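Local structure of probable transcriptional regulator (Pseudomonas aeruginosa, 2HR3) at residues A11-Q16 against P136-L141; Q37-G42 against A58-R63; I44-G49 against G106-R111; V51-L56 against A69-L74. The protein probably binds DNA as a homodimeric transcriptional regulator of the MarR family, through a winged helix-turn-helix domain in each subunit. One frame throughout, in Å; residues are numbered along the deposited sequence.

In the fold
Four contacts tie together a mostly helical MarR-type subunit. Contact 1 joins the two terminal helices, 4-26 and 125-142, and all the other segments fall between its halves in the chain. Contacts 2 and 3 share helix 32-46, their centres about 12 Å apart. Contacts 2 and 4, with centres about 8 Å apart, share the helix of residues 53 to 59 in the MarR-family region. Along the chain the segments of contact 2 alternate with those of contacts 3 and 4, while contact 4 lies between the segments of contact 3, which reaches the long helix 98-122. The centres of contacts 1 and 4 are about 29 Å apart, on opposite sides of the chain's centre, consistent with separate dimerisation and DNA-binding regions.

Contact 1 of 4, residues A11-Q16 against P136-L141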
loop_
_atom_site.group_PDB
_atom_site.type_symbol
_atom_site.label_atom_id
_atom_site.label_comp_id
_atom_site.label_asym_id
_atom_site.label_seq_id
_atom_site.Cartn_x
_atom_site.Cartn_y
_atom_site.Cartn_z
ATOM N N ALA A 11 -8.671 -12.903 6.153
ATOM C CA ALA A 11 -9.546 -11.743 5.882
ATOM C C ALA A 11 -9.336 -10.574 6.848
ATOM O O ALA A 11 -9.145 -9.440 6.453
ATOM C CB ALA A 11 -11.005 -12.201 6.008
ATOM N N HIS A 12 -9.341 -10.875 8.135
ATOM C CA HIS A 12 -9.012 -9.899 9.160
ATOM C C HIS A 12 -7.619 -9.298 9.066
ATOM O O HIS A 12 -7.461 -8.101 9.052
ATOM C CB HIS A 12 -9.169 -10.558 10.518
ATOM C CG HIS A 12 -10.572 -10.904 10.824
ATOM N ND1 HIS A 12 -10.917 -11.949 11.641
ATOM C CD2 HIS A 12 -11.729 -10.351 10.399
ATOM C CE1 HIS A 12 -12.231 -12.008 11.742
ATOM N NE2 HIS A 12 -12.748 -11.060 10.977
ATOM N N LEU A 13 -6.607 -10.151 9.055
ATOM C CA LEU A 13 -5.241 -9.696 8.903
ATOM C C LEU A 13 -5.096 -8.825 7.672
ATOM O O LEU A 13 -4.540 -7.735 7.759
ATOM C CB LEU A 13 -4.265 -10.865 8.862
ATOM C CG LEU A 13 -2.801 -10.479 8.706
ATOM C CD1 LEU A 13 -2.389 -9.439 9.716
ATOM C CD2 LEU A 13 -1.989 -11.635 8.875
ATOM N N ARG A 14 -5.572 -9.290 6.515
ATOM C CA ARG A 14 -5.613 -8.442 5.304
ATOM C C ARG A 14 -6.246 -7.038 5.535
ATOM O O ARG A 14 -5.715 -6.020 5.110
ATOM C CB ARG A 14 -6.422 -9.143 4.200
ATOM C CG ARG A 14 -6.360 -8.363 2.808
ATOM C CD ARG A 14 -7.334 -8.862 1.736
ATOM N NE ARG A 14 -8.706 -9.074 2.212
ATOM C CZ ARG A 14 -9.556 -8.081 2.505
ATOM N NH1 ARG A 14 -9.202 -6.827 2.441
ATOM N NH2 ARG A 14 -10.773 -8.342 2.924
ATOM N N SER A 15 -7.406 -6.979 6.172
ATOM C CA SER A 15 -8.102 -5.691 6.232
ATOM C C SER A 15 -7.353 -4.790 7.181
ATOM O O SER A 15 -7.105 -3.661 6.851
ATOM C CB SER A 15 -9.601 -5.803 6.591
ATOM O OG SER A 15 -9.742 -6.250 7.928
ATOM N N GLN A 16 -6.852 -5.351 8.255
ATOM C CA GLN A 16 -6.096 -4.603 9.251
ATOM C C GLN A 16 -4.819 -3.953 8.786
ATOM O O GLN A 16 -4.434 -2.920 9.304
ATOM C CB GLN A 16 -5.721 -5.545 10.348
ATOM C CG GLN A 16 -6.925 -6.007 11.134
ATOM C CD GLN A 16 -6.756 -7.368 11.826
ATOM O OE1 GLN A 16 -5.723 -8.049 11.717
ATOM N NE2 GLN A 16 -7.756 -7.735 12.570
ATOM N N PRO A 136 7.380 -8.390 13.201
ATOM C CA PRO A 136 8.260 -9.224 12.356
ATOM C C PRO A 136 7.584 -10.469 11.697
ATOM O O PRO A 136 8.135 -11.055 10.735
ATOM C CB PRO A 136 9.356 -9.616 13.320
ATOM C CG PRO A 136 9.267 -8.540 14.486
ATOM C CD PRO A 136 7.861 -8.208 14.588
ATOM N N LEU A 137 6.394 -10.888 12.116
ATOM C CA LEU A 137 5.823 -12.074 11.425
ATOM C C LEU A 137 5.188 -11.607 10.110
ATOM O O LEU A 137 4.950 -12.392 9.221
ATOM C CB LEU A 137 4.782 -12.781 12.295
ATOM C CG LEU A 137 5.174 -13.329 13.687
ATOM C CD1 LEU A 137 3.922 -13.777 14.446
ATOM C CD2 LEU A 137 6.173 -14.486 13.577
ATOM N N LEU A 138 4.912 -10.298 10.019
ATOM C CA LEU A 138 4.335 -9.670 8.827
ATOM C C LEU A 138 5.369 -9.666 7.707
ATOM O O LEU A 138 5.049 -9.953 6.543
ATOM C CB LEU A 138 3.827 -8.265 9.163
ATOM C CG LEU A 138 2.754 -8.177 10.352
ATOM C CD1 LEU A 138 2.271 -6.785 10.519
ATOM C CD2 LEU A 138 1.560 -9.095 10.121
ATOM N N THR A 139 6.605 -9.378 8.099
ATOM C CA THR A 139 7.786 -9.482 7.239
ATOM C C THR A 139 7.973 -10.926 6.752
ATOM O O THR A 139 8.190 -11.185 5.582
ATOM C CB THR A 139 9.051 -9.086 8.003
ATOM O OG1 THR A 139 8.901 -7.792 8.603
ATOM C CG2 THR A 139 10.350 -9.138 7.061
ATOM N N ARG A 140 7.871 -11.886 7.639
ATOM C CA ARG A 140 8.012 -13.258 7.198
ATOM C C ARG A 140 6.961 -13.658 6.188
ATOM O O ARG A 140 7.302 -14.227 5.176
ATOM C CB ARG A 140 7.920 -14.151 8.361
ATOM C CG ARG A 140 8.548 -15.438 8.107
ATOM C CD ARG A 140 9.221 -15.807 9.376
ATOM N NE ARG A 140 8.488 -16.850 10.055
ATOM C CZ ARG A 140 8.588 -17.078 11.346
ATOM N NH1 ARG A 140 9.349 -16.307 12.082
ATOM N NH2 ARG A 140 7.915 -18.076 11.893
ATOM N N LEU A 141 5.706 -13.241 6.376
ATOM C CA LEU A 141 4.664 -13.530 5.381
ATOM C C LEU A 141 4.904 -12.730 4.084
ATOM O O LEU A 141 4.687 -13.294 2.976
ATOM C CB LEU A 141 3.291 -13.169 5.923
ATOM C CG LEU A 141 2.799 -13.905 7.196
ATOM C CD1 LEU A 141 1.658 -13.174 7.845
ATOM C CD2 LEU A 141 2.399 -15.303 6.740
#
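L13 of helix 4-26 meets L138 and L141 of helix 125-142, dividing its two methyl groups between them. Its CD1 lies 4.0 Å from CD2 of L138, the two side chains running at a slant to each other. The other branch, CD2 of L13, meets CD1 of L141 at 4.1 Å, and here the leucines approach tip to tip. With CG swung anti to the backbone N (chi1 -180°), L13 sends its fork toward helix 125-142. L138 and L141 sit one helical turn apart and hold CG beside their own backbone N, which presents one methyl of each to the fork. The nearest CA atoms, those of L13 and L138, are still 9.6 Å apart, and the segments bury just 91 Å² between them; all three leucines are nevertheless buried in the dimer. Pairing of the N- and C-terminal helices is the usual construction of the MarR dimerisation region, and the surroundings fit it: R14 forms a salt bridge with E112 of the second subunit, and R140 forms one with E127 of that subunit. Within helix 4-26, S15 OG bonds back to the H12 carbonyl O at 3.1 Å.

Contact 2 of 4, residues Q37-G42 against A58-R63; sequences QLVVLG and AAERMR
V39 lays its CG1 methyl beside the carboxylate of E60, 3.9 Å from OE1, the two side chains meeting at a slant. This is van der Waals contact between a methyl and a carboxylate oxygen, without a hydrogen bond. The other oxygen of E60, OE2, makes a salt bridge to R46 further along helix 32-46, so the E60 charge is balanced by R46 while OE1 lies against the V39 methyl. One residue over, V40 CG2 touches the selenium of M62, a selenomethionine, at 4.3 Å. The backbone brings E60 and M62 round together: R61 has positive phi (39°) and is the C-prime residue of a Schellman motif that closes helix 53-59, with R61 N bonded to A58 O. R61 NH1 reaches back to the same A58 O at 2.7 Å, in the carbonyl plane and on a lone pair, so that one acceptor holds both the backbone and the side chain of the turn. Residues 60-63, between helices 53-59 and 64-76, are consistent with the turn of the helix-turn-helix of MarR-family proteins. Helix 64-76 follows, its L70, L71 and L74 packing on V40, while L38 and L41 of helix 32-46 pack on helix 98-122.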
loop_
_atom_site.group_PDB
_atom_site.type_symbol
_atom_site.label_atom_id
_atom_site.label_comp_id
_atom_site.label_asym_id
_atom_site.label_seq_id
_atom_site.Cartn_x
_atom_site.Cartn_y
_atom_site.Cartn_z
ATOM N N GLN A 37 4.945 11.239 -6.245
ATOM C CA GLN A 37 6.382 11.359 -6.242
ATOM C C GLN A 37 7.097 10.646 -5.140
ATOM O O GLN A 37 8.177 10.086 -5.324
ATOM C CB GLN A 37 6.711 12.831 -6.150
ATOM C CG GLN A 37 6.538 13.442 -7.483
ATOM C CD GLN A 37 6.649 14.946 -7.472
ATOM O OE1 GLN A 37 6.660 15.539 -8.560
ATOM N NE2 GLN A 37 6.770 15.573 -6.266
ATOM N N LEU A 38 6.483 10.680 -3.988
ATOM C CA LEU A 38 6.953 9.956 -2.824
ATOM C C LEU A 38 7.047 8.461 -3.037
ATOM O O LEU A 38 8.024 7.879 -2.675
ATOM C CB LEU A 38 6.000 10.194 -1.678
ATOM C CG LEU A 38 6.781 10.264 -0.373
ATOM C CD1 LEU A 38 7.402 11.652 -0.089
ATOM C CD2 LEU A 38 5.867 9.803 0.730
ATOM N N VAL A 39 5.976 7.879 -3.574
ATOM C CA VAL A 39 5.920 6.470 -3.985
ATOM C C VAL A 39 7.101 6.112 -4.883
ATOM O O VAL A 39 7.844 5.208 -4.560
ATOM C CB VAL A 39 4.594 6.182 -4.790
ATOM C CG1 VAL A 39 4.633 4.885 -5.489
ATOM C CG2 VAL A 39 3.369 6.270 -3.890
ATOM N N VAL A 40 7.315 6.870 -5.971
ATOM C CA VAL A 40 8.456 6.600 -6.836
ATOM C C VAL A 40 9.762 6.640 -6.029
ATOM O O VAL A 40 10.592 5.716 -6.089
ATOM C CB VAL A 40 8.455 7.571 -8.084
ATOM C CG1 VAL A 40 9.732 7.436 -8.921
ATOM C CG2 VAL A 40 7.221 7.301 -8.933
ATOM N N LEU A 41 9.941 7.700 -5.261
ATOM C CA LEU A 41 11.133 7.892 -4.397
ATOM C C LEU A 41 11.380 6.780 -3.409
ATOM O O LEU A 41 12.531 6.350 -3.146
ATOM C CB LEU A 41 10.949 9.172 -3.571
ATOM C CG LEU A 41 11.795 10.455 -3.728
ATOM C CD1 LEU A 41 12.256 10.725 -5.123
ATOM C CD2 LEU A 41 11.036 11.580 -3.127
ATOM N N GLY A 42 10.284 6.327 -2.815
ATOM C CA GLY A 42 10.416 5.345 -1.798
ATOM C C GLY A 42 10.772 4.028 -2.410
ATOM O O GLY A 42 11.512 3.295 -1.823
ATOM N N ALA A 58 8.453 -2.452 -12.739
ATOM C CA ALA A 58 8.061 -3.795 -12.415
ATOM C C ALA A 58 7.736 -3.980 -10.948
ATOM O O ALA A 58 6.743 -4.616 -10.622
ATOM C CB ALA A 58 9.150 -4.804 -12.832
ATOM N N ALA A 59 8.566 -3.438 -10.068
ATOM C CA ALA A 59 8.388 -3.550 -8.627
ATOM C C ALA A 59 7.173 -2.834 -8.106
ATOM O O ALA A 59 6.690 -3.125 -7.003
ATOM C CB ALA A 59 9.606 -2.988 -7.914
ATOM N N GLU A 60 6.734 -1.822 -8.838
ATOM C CA GLU A 60 5.609 -0.995 -8.420
ATOM C C GLU A 60 4.422 -1.350 -9.303
ATOM O O GLU A 60 3.425 -0.650 -9.306
ATOM C CB GLU A 60 5.993 0.470 -8.559
ATOM C CG GLU A 60 7.032 0.831 -7.583
ATOM C CD GLU A 60 6.555 0.615 -6.136
ATOM O OE1 GLU A 60 5.441 1.085 -5.783
ATOM O OE2 GLU A 60 7.294 -0.025 -5.350
ATOM N N ARG A 61 4.544 -2.459 -10.046
ATOM C CA ARG A 61 3.542 -2.843 -11.054
ATOM C C ARG A 61 3.046 -1.579 -11.769
ATOM O O ARG A 61 1.891 -1.453 -12.199
ATOM C CB ARG A 61 2.383 -3.656 -10.445
ATOM C CG ARG A 61 2.746 -4.461 -9.169
ATOM C CD ARG A 61 3.704 -5.633 -9.504
ATOM N NE ARG A 61 3.187 -6.452 -10.609
ATOM C CZ ARG A 61 3.750 -6.591 -11.814
ATOM N NH1 ARG A 61 4.882 -5.924 -12.119
ATOM N NH2 ARG A 61 3.161 -7.376 -12.739
HETATM N N MSE A 62 3.970 -0.658 -11.926
HETATM C CA MSE A 62 3.659 0.578 -12.556
HETATM C C MSE A 62 3.872 0.391 -14.016
HETATM O O MSE A 62 4.729 -0.377 -14.415
HETATM C CB MSE A 62 4.600 1.644 -12.087
HETATM C CG MSE A 62 4.205 2.248 -10.823
HETATM SE SE MSE A 62 5.252 3.891 -10.644
HETATM C CE MSE A 62 4.357 5.041 -12.051
ATOM N N ARG A 63 3.115 1.157 -14.780
ATOM C CA ARG A 63 3.209 1.190 -16.204
ATOM C C ARG A 63 4.432 1.992 -16.686
ATOM O O ARG A 63 4.679 3.109 -16.242
ATOM C CB ARG A 63 1.889 1.734 -16.759
ATOM C CG ARG A 63 0.744 0.698 -16.534
ATOM C CD ARG A 63 -0.680 1.265 -16.632
ATOM N NE ARG A 63 -1.266 1.104 -17.967
ATOM C CZ ARG A 63 -2.552 1.249 -18.238
ATOM N NH1 ARG A 63 -3.423 1.555 -17.274
ATOM N NH2 ARG A 63 -2.975 1.052 -19.469
#

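Contact 3 of 4, residues I44-G49 against G106-R111; sequences IDRLGG and GNRAKR
This is a polar surface contact, a single salt bridge between the C-terminal end of helix 32-46 and the middle of the long helix 98-122. R108 NH1 donates to D45 OD2 at 2.8 Å with an N-H...O angle of 161°. The oxygen lies at the edge of the guanidinium and in its plane, but R108 NH1 comes from above the carboxylate plane of D45, the two flat groups being turned 58° apart. It is the one hydrogen bond between the segments; the other oxygen of D45, OD1, has a weak hydrogen bond with Y105 OH. R108 reaches D45 because its chain is extended from CG to NE, although the nearest CA atoms, those of D45 and R108, remain 12.2 Å apart. R46 comes in beside the same guanidinium, its NH1 4.0 Å from R108 NH2; these like charges are probably offset by D45 on one arginine and by the salt bridge from R46 to E60 on the other. On helix 98-122, R111 grips N107 OD1 side-on with two nitrogens, NE and NH2, while N107 ND2 bonds to the carbonyl of A28. The bridge thus joins a helix of the winged helix-turn-helix domain to the long helix that follows the wing and leads into the dimerisation region, a layout typical of MarR-family proteins.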
loop_
_atom_site.group_PDB
_atom_site.type_symbol
_atom_site.label_atom_id
_atom_site.label_comp_id
_atom_site.label_asym_id
_atom_site.label_seq_id
_atom_site.Cartn_x
_atom_site.Cartn_y
_atom_site.Cartn_z
ATOM N N ILE A 44 12.557 3.664 -5.174
ATOM C CA ILE A 44 13.990 3.671 -5.539
ATOM C C ILE A 44 14.901 3.353 -4.348
ATOM O O ILE A 44 15.971 2.748 -4.502
ATOM C CB ILE A 44 14.383 5.088 -6.051
ATOM C CG1 ILE A 44 13.809 5.323 -7.449
ATOM C CG2 ILE A 44 15.843 5.306 -6.012
ATOM C CD1 ILE A 44 13.719 6.751 -7.869
ATOM N N ASP A 45 14.535 3.877 -3.171
ATOM C CA ASP A 45 15.354 3.685 -1.985
ATOM C C ASP A 45 15.218 2.228 -1.548
ATOM O O ASP A 45 16.198 1.576 -1.207
ATOM C CB ASP A 45 14.907 4.641 -0.907
ATOM C CG ASP A 45 15.503 4.306 0.474
ATOM O OD1 ASP A 45 16.737 4.528 0.661
ATOM O OD2 ASP A 45 14.718 3.839 1.362
ATOM N N ARG A 46 13.998 1.714 -1.625
ATOM C CA ARG A 46 13.780 0.335 -1.312
ATOM C C ARG A 46 14.673 -0.560 -2.145
ATOM O O ARG A 46 15.370 -1.386 -1.573
ATOM C CB ARG A 46 12.316 -0.048 -1.470
ATOM C CG ARG A 46 11.486 0.427 -0.265
ATOM C CD ARG A 46 10.179 -0.325 -0.086
ATOM N NE ARG A 46 9.288 -0.180 -1.227
ATOM C CZ ARG A 46 8.500 0.866 -1.469
ATOM N NH1 ARG A 46 8.479 1.910 -0.660
ATOM N NH2 ARG A 46 7.713 0.858 -2.546
ATOM N N LEU A 47 14.673 -0.375 -3.476
ATOM C CA LEU A 47 15.463 -1.223 -4.410
ATOM C C LEU A 47 16.948 -0.936 -4.413
ATOM O O LEU A 47 17.699 -1.491 -5.253
ATOM C CB LEU A 47 14.957 -1.089 -5.842
ATOM C CG LEU A 47 13.542 -1.572 -6.082
ATOM C CD1 LEU A 47 13.067 -0.980 -7.412
ATOM C CD2 LEU A 47 13.436 -3.103 -6.016
ATOM N N GLY A 48 17.393 -0.090 -3.500
ATOM C CA GLY A 48 18.816 0.038 -3.246
ATOM C C GLY A 48 19.385 1.276 -3.879
ATOM O O GLY A 48 20.585 1.524 -3.797
ATOM N N GLY A 49 18.511 2.034 -4.534
ATOM C CA GLY A 49 18.839 3.357 -4.953
ATOM C C GLY A 49 19.634 3.550 -6.221
ATOM O O GLY A 49 20.003 4.710 -6.466
ATOM N N GLY A 106 12.481 12.456 5.624
ATOM C CA GLY A 106 11.554 13.476 6.067
ATOM C C GLY A 106 10.113 13.041 6.263
ATOM O O GLY A 106 9.575 13.230 7.330
ATOM N N ASN A 107 9.498 12.472 5.232
ATOM C CA ASN A 107 8.077 12.138 5.258
ATOM C C ASN A 107 7.898 10.956 6.166
ATOM O O ASN A 107 6.900 10.854 6.913
ATOM C CB ASN A 107 7.547 11.818 3.865
ATOM C CG ASN A 107 6.032 11.788 3.798
ATOM O OD1 ASN A 107 5.416 10.751 3.608
ATOM N ND2 ASN A 107 5.421 12.935 3.937
ATOM N N ARG A 108 8.882 10.058 6.108
ATOM C CA ARG A 108 8.832 8.842 6.921
ATOM C C ARG A 108 8.987 9.187 8.368
ATOM O O ARG A 108 8.464 8.503 9.190
ATOM C CB ARG A 108 9.951 7.853 6.505
ATOM C CG ARG A 108 9.603 7.050 5.293
ATOM C CD ARG A 108 10.852 6.336 4.689
ATOM N NE ARG A 108 10.475 5.501 3.518
ATOM C CZ ARG A 108 11.321 4.825 2.757
ATOM N NH1 ARG A 108 12.617 4.828 2.988
ATOM N NH2 ARG A 108 10.852 4.138 1.739
ATOM N N ALA A 109 9.761 10.230 8.666
ATOM C CA ALA A 109 9.931 10.664 10.037
ATOM C C ALA A 109 8.588 11.211 10.579
ATOM O O ALA A 109 8.217 10.896 11.719
ATOM C CB ALA A 109 11.049 11.712 10.165
ATOM N N LYS A 110 7.881 12.005 9.754
ATOM C CA LYS A 110 6.512 12.431 10.086
ATOM C C LYS A 110 5.589 11.282 10.347
ATOM O O LYS A 110 4.923 11.282 11.362
ATOM C CB LYS A 110 5.868 13.296 8.992
ATOM C CG LYS A 110 6.087 14.799 9.171
ATOM N N ARG A 111 5.530 10.308 9.450
ATOM C CA ARG A 111 4.557 9.199 9.612
ATOM C C ARG A 111 4.768 8.362 10.890
ATOM O O ARG A 111 3.831 7.831 11.475
ATOM C CB ARG A 111 4.616 8.249 8.415
ATOM C CG ARG A 111 3.685 8.597 7.274
ATOM C CD ARG A 111 3.957 7.613 6.083
ATOM N NE ARG A 111 4.913 8.131 5.121
ATOM C CZ ARG A 111 5.759 7.400 4.413
ATOM N NH1 ARG A 111 5.809 6.081 4.546
ATOM N NH2 ARG A 111 6.591 8.022 3.551
#

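Contact 4 of 4, residues V51-L56 against A69-L74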
loop_
_atom_site.group_PDB
_atom_site.type_symbol
_atom_site.label_atom_id
_atom_site.label_comp_id
_atom_site.label_asym_id
_atom_site.label_seq_id
_atom_site.Cartn_x
_atom_site.Cartn_y
_atom_site.Cartn_z
ATOM N N VAL A 51 18.849 2.173 -9.880
ATOM C CA VAL A 51 17.883 1.305 -10.516
ATOM C C VAL A 51 17.433 1.771 -11.886
ATOM O O VAL A 51 17.310 2.948 -12.146
ATOM C CB VAL A 51 16.586 1.203 -9.603
ATOM C CG1 VAL A 51 16.835 0.307 -8.385
ATOM C CG2 VAL A 51 16.101 2.593 -9.101
ATOM N N THR A 52 17.143 0.813 -12.765
ATOM C CA THR A 52 16.573 1.109 -14.073
ATOM C C THR A 52 15.117 1.531 -13.882
ATOM O O THR A 52 14.400 1.002 -13.000
ATOM C CB THR A 52 16.628 -0.129 -15.102
ATOM O OG1 THR A 52 16.220 -1.336 -14.457
ATOM C CG2 THR A 52 18.027 -0.363 -15.649
ATOM N N PRO A 53 14.652 2.440 -14.733
ATOM C CA PRO A 53 13.230 2.656 -14.836
ATOM C C PRO A 53 12.391 1.383 -14.849
ATOM O O PRO A 53 11.364 1.318 -14.107
ATOM C CB PRO A 53 13.104 3.416 -16.150
ATOM C CG PRO A 53 14.375 4.278 -16.132
ATOM C CD PRO A 53 15.412 3.332 -15.632
ATOM N N SER A 54 12.798 0.418 -15.688
ATOM C CA SER A 54 12.153 -0.899 -15.837
ATOM C C SER A 54 12.016 -1.687 -14.551
ATOM O O SER A 54 11.014 -2.275 -14.289
ATOM C CB SER A 54 12.963 -1.763 -16.794
ATOM O OG SER A 54 12.655 -1.462 -18.141
ATOM N N GLU A 55 13.055 -1.723 -13.759
ATOM C CA GLU A 55 13.014 -2.526 -12.588
ATOM C C GLU A 55 12.040 -1.933 -11.596
ATOM O O GLU A 55 11.357 -2.648 -10.860
ATOM C CB GLU A 55 14.398 -2.598 -11.973
ATOM C CG GLU A 55 14.471 -3.511 -10.782
ATOM C CD GLU A 55 15.806 -3.445 -10.111
ATOM O OE1 GLU A 55 16.796 -2.964 -10.783
ATOM O OE2 GLU A 55 15.835 -3.864 -8.910
ATOM N N LEU A 56 12.011 -0.601 -11.593
ATOM C CA LEU A 56 11.180 0.205 -10.765
ATOM C C LEU A 56 9.718 0.051 -11.181
ATOM O O LEU A 56 8.850 -0.170 -10.315
ATOM C CB LEU A 56 11.581 1.651 -11.002
ATOM C CG LEU A 56 11.686 2.681 -9.893
ATOM C CD1 LEU A 56 11.966 4.046 -10.610
ATOM C CD2 LEU A 56 10.464 2.686 -9.109
ATOM N N ALA A 69 7.046 9.702 -17.069
ATOM C CA ALA A 69 6.631 11.052 -16.771
ATOM C C ALA A 69 6.874 11.544 -15.338
ATOM O O ALA A 69 7.136 12.730 -15.142
ATOM C CB ALA A 69 5.147 11.193 -17.141
ATOM N N LEU A 70 6.711 10.674 -14.330
ATOM C CA LEU A 70 7.002 11.054 -12.937
ATOM C C LEU A 70 8.497 11.150 -12.716
ATOM O O LEU A 70 8.947 11.879 -11.856
ATOM C CB LEU A 70 6.443 10.032 -11.947
ATOM C CG LEU A 70 4.927 9.985 -11.767
ATOM C CD1 LEU A 70 4.556 8.697 -11.148
ATOM C CD2 LEU A 70 4.462 11.155 -10.926
ATOM N N LEU A 71 9.257 10.365 -13.462
ATOM C CA LEU A 71 10.723 10.400 -13.398
ATOM C C LEU A 71 11.193 11.683 -13.988
ATOM O O LEU A 71 12.074 12.327 -13.448
ATOM C CB LEU A 71 11.346 9.232 -14.150
ATOM C CG LEU A 71 11.233 7.872 -13.469
ATOM C CD1 LEU A 71 12.036 6.839 -14.323
ATOM C CD2 LEU A 71 11.682 7.906 -11.948
ATOM N N ARG A 72 10.573 12.065 -15.093
ATOM C CA ARG A 72 10.749 13.401 -15.610
ATOM C C ARG A 72 10.523 14.499 -14.580
ATOM O O ARG A 72 11.360 15.407 -14.481
ATOM C CB ARG A 72 9.877 13.606 -16.856
ATOM C CG ARG A 72 10.505 12.943 -18.111
ATOM C CD ARG A 72 9.836 13.374 -19.419
ATOM N NE ARG A 72 8.721 12.479 -19.794
ATOM C CZ ARG A 72 7.437 12.614 -19.426
ATOM N NH1 ARG A 72 7.026 13.599 -18.620
ATOM N NH2 ARG A 72 6.538 11.736 -19.868
ATOM N N GLU A 73 9.445 14.440 -13.800
ATOM C CA GLU A 73 9.187 15.539 -12.830
ATOM C C GLU A 73 10.194 15.616 -11.689
ATOM O O GLU A 73 10.563 16.694 -11.218
ATOM C CB GLU A 73 7.806 15.422 -12.197
ATOM C CG GLU A 73 6.660 15.148 -13.167
ATOM C CD GLU A 73 5.354 14.868 -12.429
ATOM O OE1 GLU A 73 5.149 15.526 -11.384
ATOM O OE2 GLU A 73 4.560 13.977 -12.866
ATOM N N LEU A 74 10.566 14.436 -11.206
ATOM C CA LEU A 74 11.550 14.251 -10.139
ATOM C C LEU A 74 12.943 14.809 -10.451
ATOM O O LEU A 74 13.556 15.385 -9.568
ATOM C CB LEU A 74 11.670 12.750 -9.799
ATOM C CG LEU A 74 10.509 12.235 -8.948
ATOM C CD1 LEU A 74 10.650 10.720 -8.734
ATOM C CD2 LEU A 74 10.422 12.999 -7.594
#
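L71 of helix 64-76 carries this contact, reaching from its helix to P53 and L56 on helix 53-59. Its CB starts out toward the facing helix, from a CA that is 8.3 Å from the CA of P53, the nearest pair of CA atoms between the segments. At the first bond CG turns to the place anti to the carbonyl carbon (chi1 -74°), which directs the fork at helix 53-59 with one branch for each partner. The CD1 methyl of L71 touches the CB-CG part of the proline ring, 3.9 Å from P53 CG and 4.0 Å from P53 CB. The two side chains cross at about a right angle. CD2 of L71, the other methyl, lies 4.1 Å from CD1 of L56, where the two leucines run past each other in opposite directions. P53 and L56 are three residues apart, so that L71 bridges the first turn of helix 53-59. That turn is capped by T52, whose OG1 accepts from E55 N at 3.3 Å, while L56 N bonds to T52 O. The core continues beyond the two segments: L71 also packs on I80 of strand 80-83, and L56 touches V94 of strand 93-96. Helices 53-59 and 64-76 probably make up the helix-turn-helix pair, the latter probably the recognition helix, as in relatives. No hydrogen bond or charge pair crosses between the segments, so the 102 Å² buried is apolar packing of methyl and ring carbons, probably driven by the hydrophobic effect, with little directional constraint.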